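PDB 5NV9: Sodium/sialic acid symporter SiaT from Proteus mirabilis, which couples the inward sodium gradient to uptake of the sialic acid N-acetylneuraminic acid across the inner membrane, moving two sodium ions with each sugar. Local coordinates for residues M129-H132 and I133-A137; S352-F355 and N356-Y360; T474-A477 and P478-P482. All coordinates share one frame; numbering follows the deposited sequence.

Contact 1: M129-H132 and I133-A137; sequences MLFH and IGRVA. With SLB (N-acetyl-beta-neuraminic acid), chain D.
Arg135 and the two residues one turn before it, Phe131 and His132, lie on the transmembrane helix 118-151 of this LeuT-fold transporter; Phe131 and His132 flank the Arg135 chain, whose guanidinium reaches the bound sialic acid. The CB of Arg135 starts beside the helix backbone, 3.8 Å from Phe131 O, with the Phe131 ring atom CE2 also near, 4.2 Å from Arg135 CB. With CG turned away from the backbone N (chi1 172°), the chain runs extended as far as NE. CD passes alongside the imidazole, 3.7 Å from His132 CE1, and NE stays near the same CE1; the two side chains point the same way, their flat ends turned 60° to each other. The imidazole is itself held elsewhere: His132 ND1 is hydrogen-bonded to Ser347 OG of helix 328-361, and the ring stacks with Phe128. At the tip, NH2 is hydrogen-bonded to the backbone O of Thr58, so the guanidinium is gripped by protein as well as by ligand.

Beneath the side chains runs ordinary alpha-helical bonding: Arg135 N donates to Phe131 O at 2.8 Å, Val136 N to His132 O and Ile133 N to Met129 O, whereas the bond from Gly134 N to Leu130 O is weak. Ile133 bends its CG1 back over the turn, to 3.2 Å from Met129 O, and its side chain also touches Ala384 of helix 370-398. The positive guanidinium faces the sugar carboxylate, an attraction expected to favour the anionic substrate. Its hydrogen bond lies at the guanidinium edge, in plane: Arg135 NH1 gives its N-H to SLB O1B at 3.1 Å and 161°.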
loop_
_atom_site.group_PDB
_atom_site.type_symbol
_atom_site.label_atom_id
_atom_site.label_comp_id
_atom_site.label_asym_id
_atom_site.label_seq_id
_atom_site.Cartn_x
_atom_site.Cartn_y
_atom_site.Cartn_z
HETATM N N MSE A 129 2.370 8.579 9.654
HETATM C CA MSE A 129 3.793 8.777 9.381
HETATM C C MSE A 129 4.603 7.614 9.937
HETATM O O MSE A 129 5.452 7.056 9.246
HETATM C CB MSE A 129 4.228 10.106 9.929
HETATM C CG MSE A 129 3.653 11.192 9.075
HETATM SE SE MSE A 129 4.476 12.913 9.584
HETATM C CE MSE A 129 3.376 13.214 11.183
ATOM N N LEU A 130 4.329 7.219 11.174
ATOM C CA LEU A 130 5.012 6.071 11.773
ATOM C C LEU A 130 4.670 4.761 11.092
ATOM O O LEU A 130 5.553 3.950 10.919
ATOM C CB LEU A 130 4.721 5.967 13.269
ATOM C CG LEU A 130 5.280 7.143 14.065
ATOM C CD1 LEU A 130 4.711 7.159 15.480
ATOM C CD2 LEU A 130 6.805 7.106 14.060
ATOM N N PHE A 131 3.423 4.546 10.691
ATOM C CA PHE A 131 3.070 3.301 10.024
ATOM C C PHE A 131 3.845 3.176 8.705
ATOM O O PHE A 131 4.444 2.125 8.396
ATOM C CB PHE A 131 1.574 3.125 9.749
ATOM C CG PHE A 131 1.269 1.806 9.079
ATOM C CD1 PHE A 131 1.356 0.612 9.796
ATOM C CD2 PHE A 131 1.022 1.722 7.685
ATOM C CE1 PHE A 131 1.132 -0.631 9.162
ATOM C CE2 PHE A 131 0.808 0.486 7.043
ATOM C CZ PHE A 131 0.859 -0.688 7.776
ATOM N N HIS A 132 3.888 4.258 7.955
ATOM C CA HIS A 132 4.551 4.242 6.650
ATOM C C HIS A 132 6.066 4.175 6.662
ATOM O O HIS A 132 6.665 3.621 5.712
ATOM C CB HIS A 132 3.992 5.344 5.761
ATOM C CG HIS A 132 2.686 4.939 5.185
ATOM N ND1 HIS A 132 2.553 4.543 3.877
ATOM C CD2 HIS A 132 1.524 4.652 5.790
ATOM C CE1 HIS A 132 1.327 4.123 3.670
ATOM N NE2 HIS A 132 0.672 4.191 4.814
ATOM N N ILE A 133 6.685 4.702 7.706
ATOM C CA ILE A 133 8.082 4.367 7.940
ATOM C C ILE A 133 8.305 2.852 8.052
ATOM O O ILE A 133 9.249 2.308 7.426
ATOM C CB ILE A 133 8.620 5.066 9.163
ATOM C CG1 ILE A 133 8.599 6.584 8.943
ATOM C CG2 ILE A 133 10.042 4.579 9.479
ATOM C CD1 ILE A 133 9.798 7.101 8.195
ATOM N N GLY A 134 7.440 2.165 8.806
ATOM C CA GLY A 134 7.427 0.722 8.809
ATOM C C GLY A 134 7.110 0.054 7.462
ATOM O O GLY A 134 7.743 -0.943 7.099
ATOM N N ARG A 135 6.114 0.554 6.730
ATOM C CA ARG A 135 5.711 -0.105 5.498
ATOM C C ARG A 135 6.870 -0.111 4.471
ATOM O O ARG A 135 7.089 -1.140 3.797
ATOM C CB ARG A 135 4.403 0.515 4.938
ATOM C CG ARG A 135 3.984 0.053 3.555
ATOM C CD ARG A 135 2.705 0.752 3.148
ATOM N NE ARG A 135 2.389 0.685 1.726
ATOM C CZ ARG A 135 1.961 -0.396 1.107
ATOM N NH1 ARG A 135 1.769 -1.530 1.801
ATOM N NH2 ARG A 135 1.731 -0.354 -0.226
ATOM N N VAL A 136 7.589 1.015 4.375
ATOM C CA VAL A 136 8.736 1.146 3.521
ATOM C C VAL A 136 9.827 0.107 3.906
ATOM O O VAL A 136 10.417 -0.587 2.989
ATOM C CB VAL A 136 9.348 2.550 3.582
ATOM C CG1 VAL A 136 10.694 2.604 2.869
ATOM C CG2 VAL A 136 8.417 3.574 2.970
ATOM N N ALA A 137 10.123 0.016 5.216
ATOM C CA ALA A 137 11.170 -0.914 5.726
ATOM C C ALA A 137 10.799 -2.366 5.416
ATOM O O ALA A 137 11.610 -3.121 4.897
ATOM C CB ALA A 137 11.415 -0.729 7.207
HETATM C C1 SLB D . 0.374 -4.548 -0.802
HETATM C C2 SLB D . -1.075 -4.425 -0.418
HETATM C C3 SLB D . -1.371 -5.395 0.702
HETATM C C4 SLB D . -2.881 -5.494 1.018
HETATM C C5 SLB D . -3.542 -5.942 -0.285
HETATM C C6 SLB D . -3.224 -4.933 -1.409
HETATM C C7 SLB D . -3.819 -5.288 -2.779
HETATM C C8 SLB D . -3.450 -4.271 -3.827
HETATM C C9 SLB D . -4.177 -4.533 -5.145
HETATM C C10 SLB D . -5.658 -7.211 -0.324
HETATM C C11 SLB D . -7.149 -7.035 -0.447
HETATM N N5 SLB D . -4.999 -6.061 -0.124
HETATM O O1A SLB D . 0.679 -5.341 -1.759
HETATM O O1B SLB D . 1.242 -3.888 -0.115
HETATM O O2 SLB D . -1.396 -3.067 -0.004
HETATM O O4 SLB D . -3.141 -6.485 2.071
HETATM O O6 SLB D . -1.815 -4.827 -1.589
HETATM O O7 SLB D . -3.318 -6.546 -3.241
HETATM O O8 SLB D . -3.755 -2.961 -3.362
HETATM O O9 SLB D . -5.612 -4.365 -5.024
HETATM O O10 SLB D . -5.095 -8.311 -0.456
#

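Contact 2: S352-F355 and N356-Y360; sequences SSCF and NSDIY
Asn356 N donates to Ser352 O, one turn back, at 3.0 Å, where helix 328-361 nears its cytoplasmic end. The same carbonyl takes a second hydrogen from a water, which in turn accepts from Asn356 ND2, so the water joins side-chain amide to backbone; ND2 is also hydrogen-bonded to Lys373 O. Ser357 continues the alpha pattern, its N bonded to Ser353 O, while its OG is hydrogen-bonded to Glu110. Asp358 N donates to Cys354 O at 2.9 Å. The carboxylate lies back along the turn, with CG anti to the carbonyl carbon (chi1 -58°), and this brings OD2 to 3.8 Å from Cys354 CB. Its polar end is taken up by other parts of the fold: OD1 forms a salt bridge with Arg121, and OD2 is hydrogen-bonded to Ser107 and Ser125.

Over 356-360 the helix widens into a pi-type turn: Phe355 O accepts from Ile359 N, as in an alpha-helix, and also from Tyr360 N, one residue further on. The bond from Tyr360 N to Phe355 O, 2.9 Å long, runs nearly straight on from the carbonyl, whereas Ile359 N sits above the carbonyl plane, 42° out of it. Over one face of the Phe355 ring lies Ile359, its CB 4.2 Å from the centroid in a CH-pi contact and its CG2 3.8 Å from Phe355 CE2; the two side chains cross at about a right angle. Tyr360 follows with its CB 4.1 Å from Phe355 CE1, then leads away to the region of Gln372 and Pro368. Chemically, the contact divides in two: an apolar patch round Phe355 beside a doubly used carbonyl, and a buried carboxylate, its charge probably balanced by Arg121 and its OD2 held by two serine hydroxyls.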
loop_
_atom_site.group_PDB
_atom_site.type_symbol
_atom_site.label_atom_id
_atom_site.label_comp_id
_atom_site.label_asym_id
_atom_site.label_seq_id
_atom_site.Cartn_x
_atom_site.Cartn_y
_atom_site.Cartn_z
ATOM N N SER A 352 6.231 13.025 3.909
ATOM C CA SER A 352 6.599 14.461 3.827
ATOM C C SER A 352 5.431 15.390 3.665
ATOM O O SER A 352 5.491 16.457 4.232
ATOM C CB SER A 352 7.597 14.724 2.754
ATOM O OG SER A 352 7.959 16.093 2.716
ATOM N N SER A 353 4.344 15.028 2.946
ATOM C CA SER A 353 3.206 15.917 2.867
ATOM C C SER A 353 2.515 16.133 4.284
ATOM O O SER A 353 2.117 17.254 4.625
ATOM C CB SER A 353 2.163 15.405 1.845
ATOM O OG SER A 353 1.445 14.259 2.371
ATOM N N CYS A 354 2.333 15.035 5.026
ATOM C CA CYS A 354 1.813 15.068 6.390
ATOM C C CYS A 354 2.716 15.869 7.300
ATOM O O CYS A 354 2.245 16.723 8.077
ATOM C CB CYS A 354 1.689 13.632 6.925
ATOM S SG CYS A 354 0.345 12.709 6.136
ATOM N N PHE A 355 4.025 15.620 7.244
ATOM C CA PHE A 355 4.887 16.411 8.084
ATOM C C PHE A 355 4.732 17.926 7.779
ATOM O O PHE A 355 4.622 18.740 8.707
ATOM C CB PHE A 355 6.314 15.970 7.965
ATOM C CG PHE A 355 7.231 16.633 8.952
ATOM C CD1 PHE A 355 7.763 17.853 8.677
ATOM C CD2 PHE A 355 7.524 16.024 10.177
ATOM C CE1 PHE A 355 8.657 18.460 9.561
ATOM C CE2 PHE A 355 8.374 16.636 11.080
ATOM C CZ PHE A 355 8.931 17.870 10.769
ATOM N N ASN A 356 4.716 18.280 6.488
ATOM C CA ASN A 356 4.690 19.657 6.016
ATOM C C ASN A 356 3.442 20.441 6.512
ATOM O O ASN A 356 3.539 21.597 7.006
ATOM C CB ASN A 356 4.761 19.706 4.484
ATOM C CG ASN A 356 5.477 20.940 3.949
ATOM O OD1 ASN A 356 4.853 21.958 3.622
ATOM N ND2 ASN A 356 6.806 20.874 3.921
ATOM N N SER A 357 2.281 19.799 6.373
ATOM C CA SER A 357 1.018 20.416 6.696
ATOM C C SER A 357 0.711 20.299 8.198
ATOM O O SER A 357 0.483 21.322 8.840
ATOM C CB SER A 357 -0.129 19.806 5.864
ATOM O OG SER A 357 -1.404 20.352 6.282
ATOM N N ASP A 358 0.720 19.048 8.714
ATOM C CA ASP A 358 0.208 18.706 10.035
ATOM C C ASP A 358 1.209 19.042 11.141
ATOM O O ASP A 358 0.803 19.261 12.276
ATOM C CB ASP A 358 -0.153 17.220 10.168
ATOM C CG ASP A 358 -1.188 16.768 9.137
ATOM O OD1 ASP A 358 -2.093 17.558 8.863
ATOM O OD2 ASP A 358 -1.078 15.649 8.584
ATOM N N ILE A 359 2.500 19.086 10.822
ATOM C CA ILE A 359 3.511 19.347 11.830
ATOM C C ILE A 359 4.109 20.762 11.635
ATOM O O ILE A 359 3.880 21.694 12.459
ATOM C CB ILE A 359 4.558 18.233 11.857
ATOM C CG1 ILE A 359 3.902 16.847 12.042
ATOM C CG2 ILE A 359 5.563 18.437 12.978
ATOM C CD1 ILE A 359 3.083 16.681 13.293
ATOM N N TYR A 360 4.813 20.944 10.533
ATOM C CA TYR A 360 5.551 22.148 10.273
ATOM C C TYR A 360 4.678 23.390 10.064
ATOM O O TYR A 360 4.909 24.430 10.644
ATOM C CB TYR A 360 6.457 21.923 9.037
ATOM C CG TYR A 360 7.296 23.110 8.643
ATOM C CD1 TYR A 360 8.233 23.650 9.519
ATOM C CD2 TYR A 360 7.184 23.678 7.351
ATOM C CE1 TYR A 360 9.019 24.756 9.142
ATOM C CE2 TYR A 360 7.937 24.788 6.978
ATOM C CZ TYR A 360 8.876 25.302 7.859
ATOM O OH TYR A 360 9.631 26.402 7.478
HETATM O O HOH W 1 7.737 18.217 4.964
#

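Contact 3: T474-A477 and P478-P482; sequences TITA and PLFAP. With LMT (dodecyl-beta-D-maltoside), chain E.
Leu479 carries the oddest feature here: its backbone O lies only 2.4 Å from O2' of a bound dodecyl-maltoside, a hydrogen bond so short that its exact length is doubtful. The detergent's tail runs on past the same residue, its C5 being 3.5 Å from Leu479 CD1, and it also meets the next ring, with Phe480 CE1 3.4 Å from LMT C1. The contact lies at the exit of helix 459-475, the last helix of the chain, with detergent alongside where membrane lipid might lie.

The exit is tightened by a 3-10 segment. Thr476 O accepts from Leu479 N at 3.0 Å, with the donor 50° out of the carbonyl plane, and Ala477 O takes a weak bond from Phe480 N. Pro478 has no N-H to offer, so the alpha bonding to Thr474 O cannot continue there; CD occupies the place of the missing N-H, with Pro478 CD 3.4 Å from Ala477 CB, a tight spacing largely set by the Ala-Pro linkage. A water donates to both Ala477 O and Phe480 O and bridges the two carbonyls.

Leu479 CD1 comes to 3.9 Å from Thr476 CB, the two side chains crossing at a slant. The Phe480 side chain turns back along the chain, its CG anti to its own carbonyl carbon (chi1 -56°), to run beside Thr476 in the same direction, CD2 reaching 3.4 Å from Thr476 O. Leu479 CB lies over one face of that ring, offset toward its rim. Thr476 OG1 is hydrogen-bonded to Ala472 O, four residues back. Thr476 and Phe480 rest together on Ser435 and Val438 of helix 433-452, and just before that helix Asn432 ND2 bonds Ala477 O.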
loop_
_atom_site.group_PDB
_atom_site.type_symbol
_atom_site.label_atom_id
_atom_site.label_comp_id
_atom_site.label_asym_id
_atom_site.label_seq_id
_atom_site.Cartn_x
_atom_site.Cartn_y
_atom_site.Cartn_z
ATOM N N THR A 474 -20.038 8.030 19.147
ATOM C CA THR A 474 -21.462 8.269 18.987
ATOM C C THR A 474 -22.211 8.380 20.361
ATOM O O THR A 474 -22.893 9.383 20.694
ATOM C CB THR A 474 -22.036 7.178 18.081
ATOM O OG1 THR A 474 -21.373 7.247 16.798
ATOM C CG2 THR A 474 -23.520 7.417 17.891
ATOM N N ILE A 475 -22.050 7.386 21.199
ATOM C CA ILE A 475 -22.784 7.408 22.455
ATOM C C ILE A 475 -22.372 8.519 23.431
ATOM O O ILE A 475 -23.207 8.963 24.187
ATOM C CB ILE A 475 -22.820 5.998 23.153
ATOM C CG1 ILE A 475 -21.437 5.514 23.514
ATOM C CG2 ILE A 475 -23.520 4.981 22.279
ATOM C CD1 ILE A 475 -21.359 4.013 23.815
ATOM N N THR A 476 -21.114 8.953 23.454
ATOM C CA THR A 476 -20.659 10.070 24.299
ATOM C C THR A 476 -20.771 11.488 23.764
ATOM O O THR A 476 -20.487 12.423 24.516
ATOM C CB THR A 476 -19.190 9.897 24.721
ATOM O OG1 THR A 476 -18.324 9.959 23.591
ATOM C CG2 THR A 476 -19.018 8.570 25.409
ATOM N N ALA A 477 -21.111 11.641 22.488
ATOM C CA ALA A 477 -21.385 12.958 21.847
ATOM C C ALA A 477 -22.246 13.932 22.689
ATOM O O ALA A 477 -21.911 15.096 22.761
ATOM C CB ALA A 477 -22.021 12.754 20.468
ATOM N N PRO A 478 -23.342 13.460 23.325
ATOM C CA PRO A 478 -24.163 14.422 24.102
ATOM C C PRO A 478 -23.522 14.943 25.382
ATOM O O PRO A 478 -24.023 15.902 25.999
ATOM C CB PRO A 478 -25.424 13.614 24.440
ATOM C CG PRO A 478 -25.477 12.506 23.463
ATOM C CD PRO A 478 -24.065 12.184 23.102
ATOM N N LEU A 479 -22.411 14.344 25.790
ATOM C CA LEU A 479 -21.676 14.839 26.956
ATOM C C LEU A 479 -20.752 16.027 26.752
ATOM O O LEU A 479 -20.208 16.543 27.736
ATOM C CB LEU A 479 -20.808 13.729 27.511
ATOM C CG LEU A 479 -21.537 12.419 27.809
ATOM C CD1 LEU A 479 -20.507 11.315 28.118
ATOM C CD2 LEU A 479 -22.491 12.673 28.944
ATOM N N PHE A 480 -20.516 16.399 25.499
ATOM C CA PHE A 480 -19.610 17.479 25.139
ATOM C C PHE A 480 -20.408 18.543 24.352
ATOM O O PHE A 480 -21.539 18.288 23.906
ATOM C CB PHE A 480 -18.419 16.973 24.273
ATOM C CG PHE A 480 -17.623 15.874 24.910
ATOM C CD1 PHE A 480 -16.652 16.167 25.865
ATOM C CD2 PHE A 480 -17.828 14.547 24.564
ATOM C CE1 PHE A 480 -15.968 15.156 26.493
ATOM C CE2 PHE A 480 -17.121 13.536 25.184
ATOM C CZ PHE A 480 -16.216 13.838 26.171
ATOM N N ALA A 481 -19.826 19.732 24.202
ATOM C CA ALA A 481 -20.414 20.823 23.418
ATOM C C ALA A 481 -20.791 20.360 21.999
ATOM O O ALA A 481 -20.118 19.466 21.451
ATOM C CB ALA A 481 -19.422 21.977 23.317
ATOM N N PRO A 482 -21.857 20.955 21.414
ATOM C CA PRO A 482 -22.388 20.531 20.132
ATOM C C PRO A 482 -21.364 20.500 18.996
ATOM O O PRO A 482 -20.421 21.290 18.975
ATOM C CB PRO A 482 -23.501 21.552 19.859
ATOM C CG PRO A 482 -24.018 21.882 21.216
ATOM C CD PRO A 482 -22.761 21.952 22.049
HETATM C C1B LMT E . -18.081 22.898 29.500
HETATM C C2B LMT E . -17.423 24.260 29.700
HETATM C C3B LMT E . -17.672 24.725 31.122
HETATM C C4B LMT E . -19.170 24.861 31.311
HETATM C C5B LMT E . -19.904 23.576 30.857
HETATM C C6B LMT E . -21.409 23.791 30.820
HETATM O O1B LMT E . -17.660 22.072 30.564
HETATM O O2B LMT E . -16.010 24.168 29.432
HETATM O O3B LMT E . -17.048 25.978 31.402
HETATM O "O4'" LMT E . -19.395 25.191 32.703
HETATM O O5B LMT E . -19.486 23.060 29.586
HETATM O O6B LMT E . -21.713 24.095 32.177
HETATM C "C1'" LMT E . -16.597 18.101 29.610
HETATM C "C2'" LMT E . -18.034 18.558 29.305
HETATM C "C3'" LMT E . -18.186 20.054 29.198
HETATM C "C4'" LMT E . -17.523 20.683 30.411
HETATM C "C5'" LMT E . -16.065 20.328 30.259
HETATM C "C6'" LMT E . -15.074 20.686 31.300
HETATM O "O1'" LMT E . -16.435 16.896 30.331
HETATM O "O2'" LMT E . -18.499 18.166 28.017
HETATM O "O3'" LMT E . -19.576 20.276 29.010
HETATM O "O5'" LMT E . -15.976 18.958 30.544
HETATM O "O6'" LMT E . -14.332 19.437 31.474
HETATM C C1 LMT E . -17.001 15.787 29.692
HETATM C C2 LMT E . -17.753 14.963 30.699
HETATM C C3 LMT E . -18.052 13.649 29.998
HETATM C C4 LMT E . -16.826 12.780 29.845
HETATM C C5 LMT E . -17.265 11.404 29.413
HETATM C C6 LMT E . -16.200 10.354 29.637
HETATM C C7 LMT E . -16.932 9.024 29.809
HETATM C C8 LMT E . -16.004 7.904 30.275
HETATM C C9 LMT E . -15.224 7.306 29.108
HETATM C C10 LMT E . -13.765 7.031 29.478
HETATM C C11 LMT E . -13.305 5.704 28.887
HETATM C C12 LMT E . -11.948 5.843 28.246
HETATM O O HOH W 2 -23.168 17.386 22.096
#

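Overall arrangement
Contacts 1 and 2 sit on neighbouring helices, 118-151 and 328-361, with centres about 15 Å apart, and they meet directly: the selenium of Met129 lies 3.6 Å from Phe355 N, and Met129 CE is 3.8 Å from Ile359 CG1. Helix 328-361 also carries the sodium ligands Ala339, Ser342, Ser343, Ser345 and Ser346. Contact 1 is the part at the substrate, the Arg135 side chain being about 6 Å from a sodium ion. Contact 2 lies further toward the cytoplasm; there the side chain of Ser353 is about 12 Å from a bound sodium ion. Contact 3 is remote from both, its nearest atoms about 24 Å from contact 1 and about 21 Å from contact 2, at the periphery, beside a bound detergent molecule.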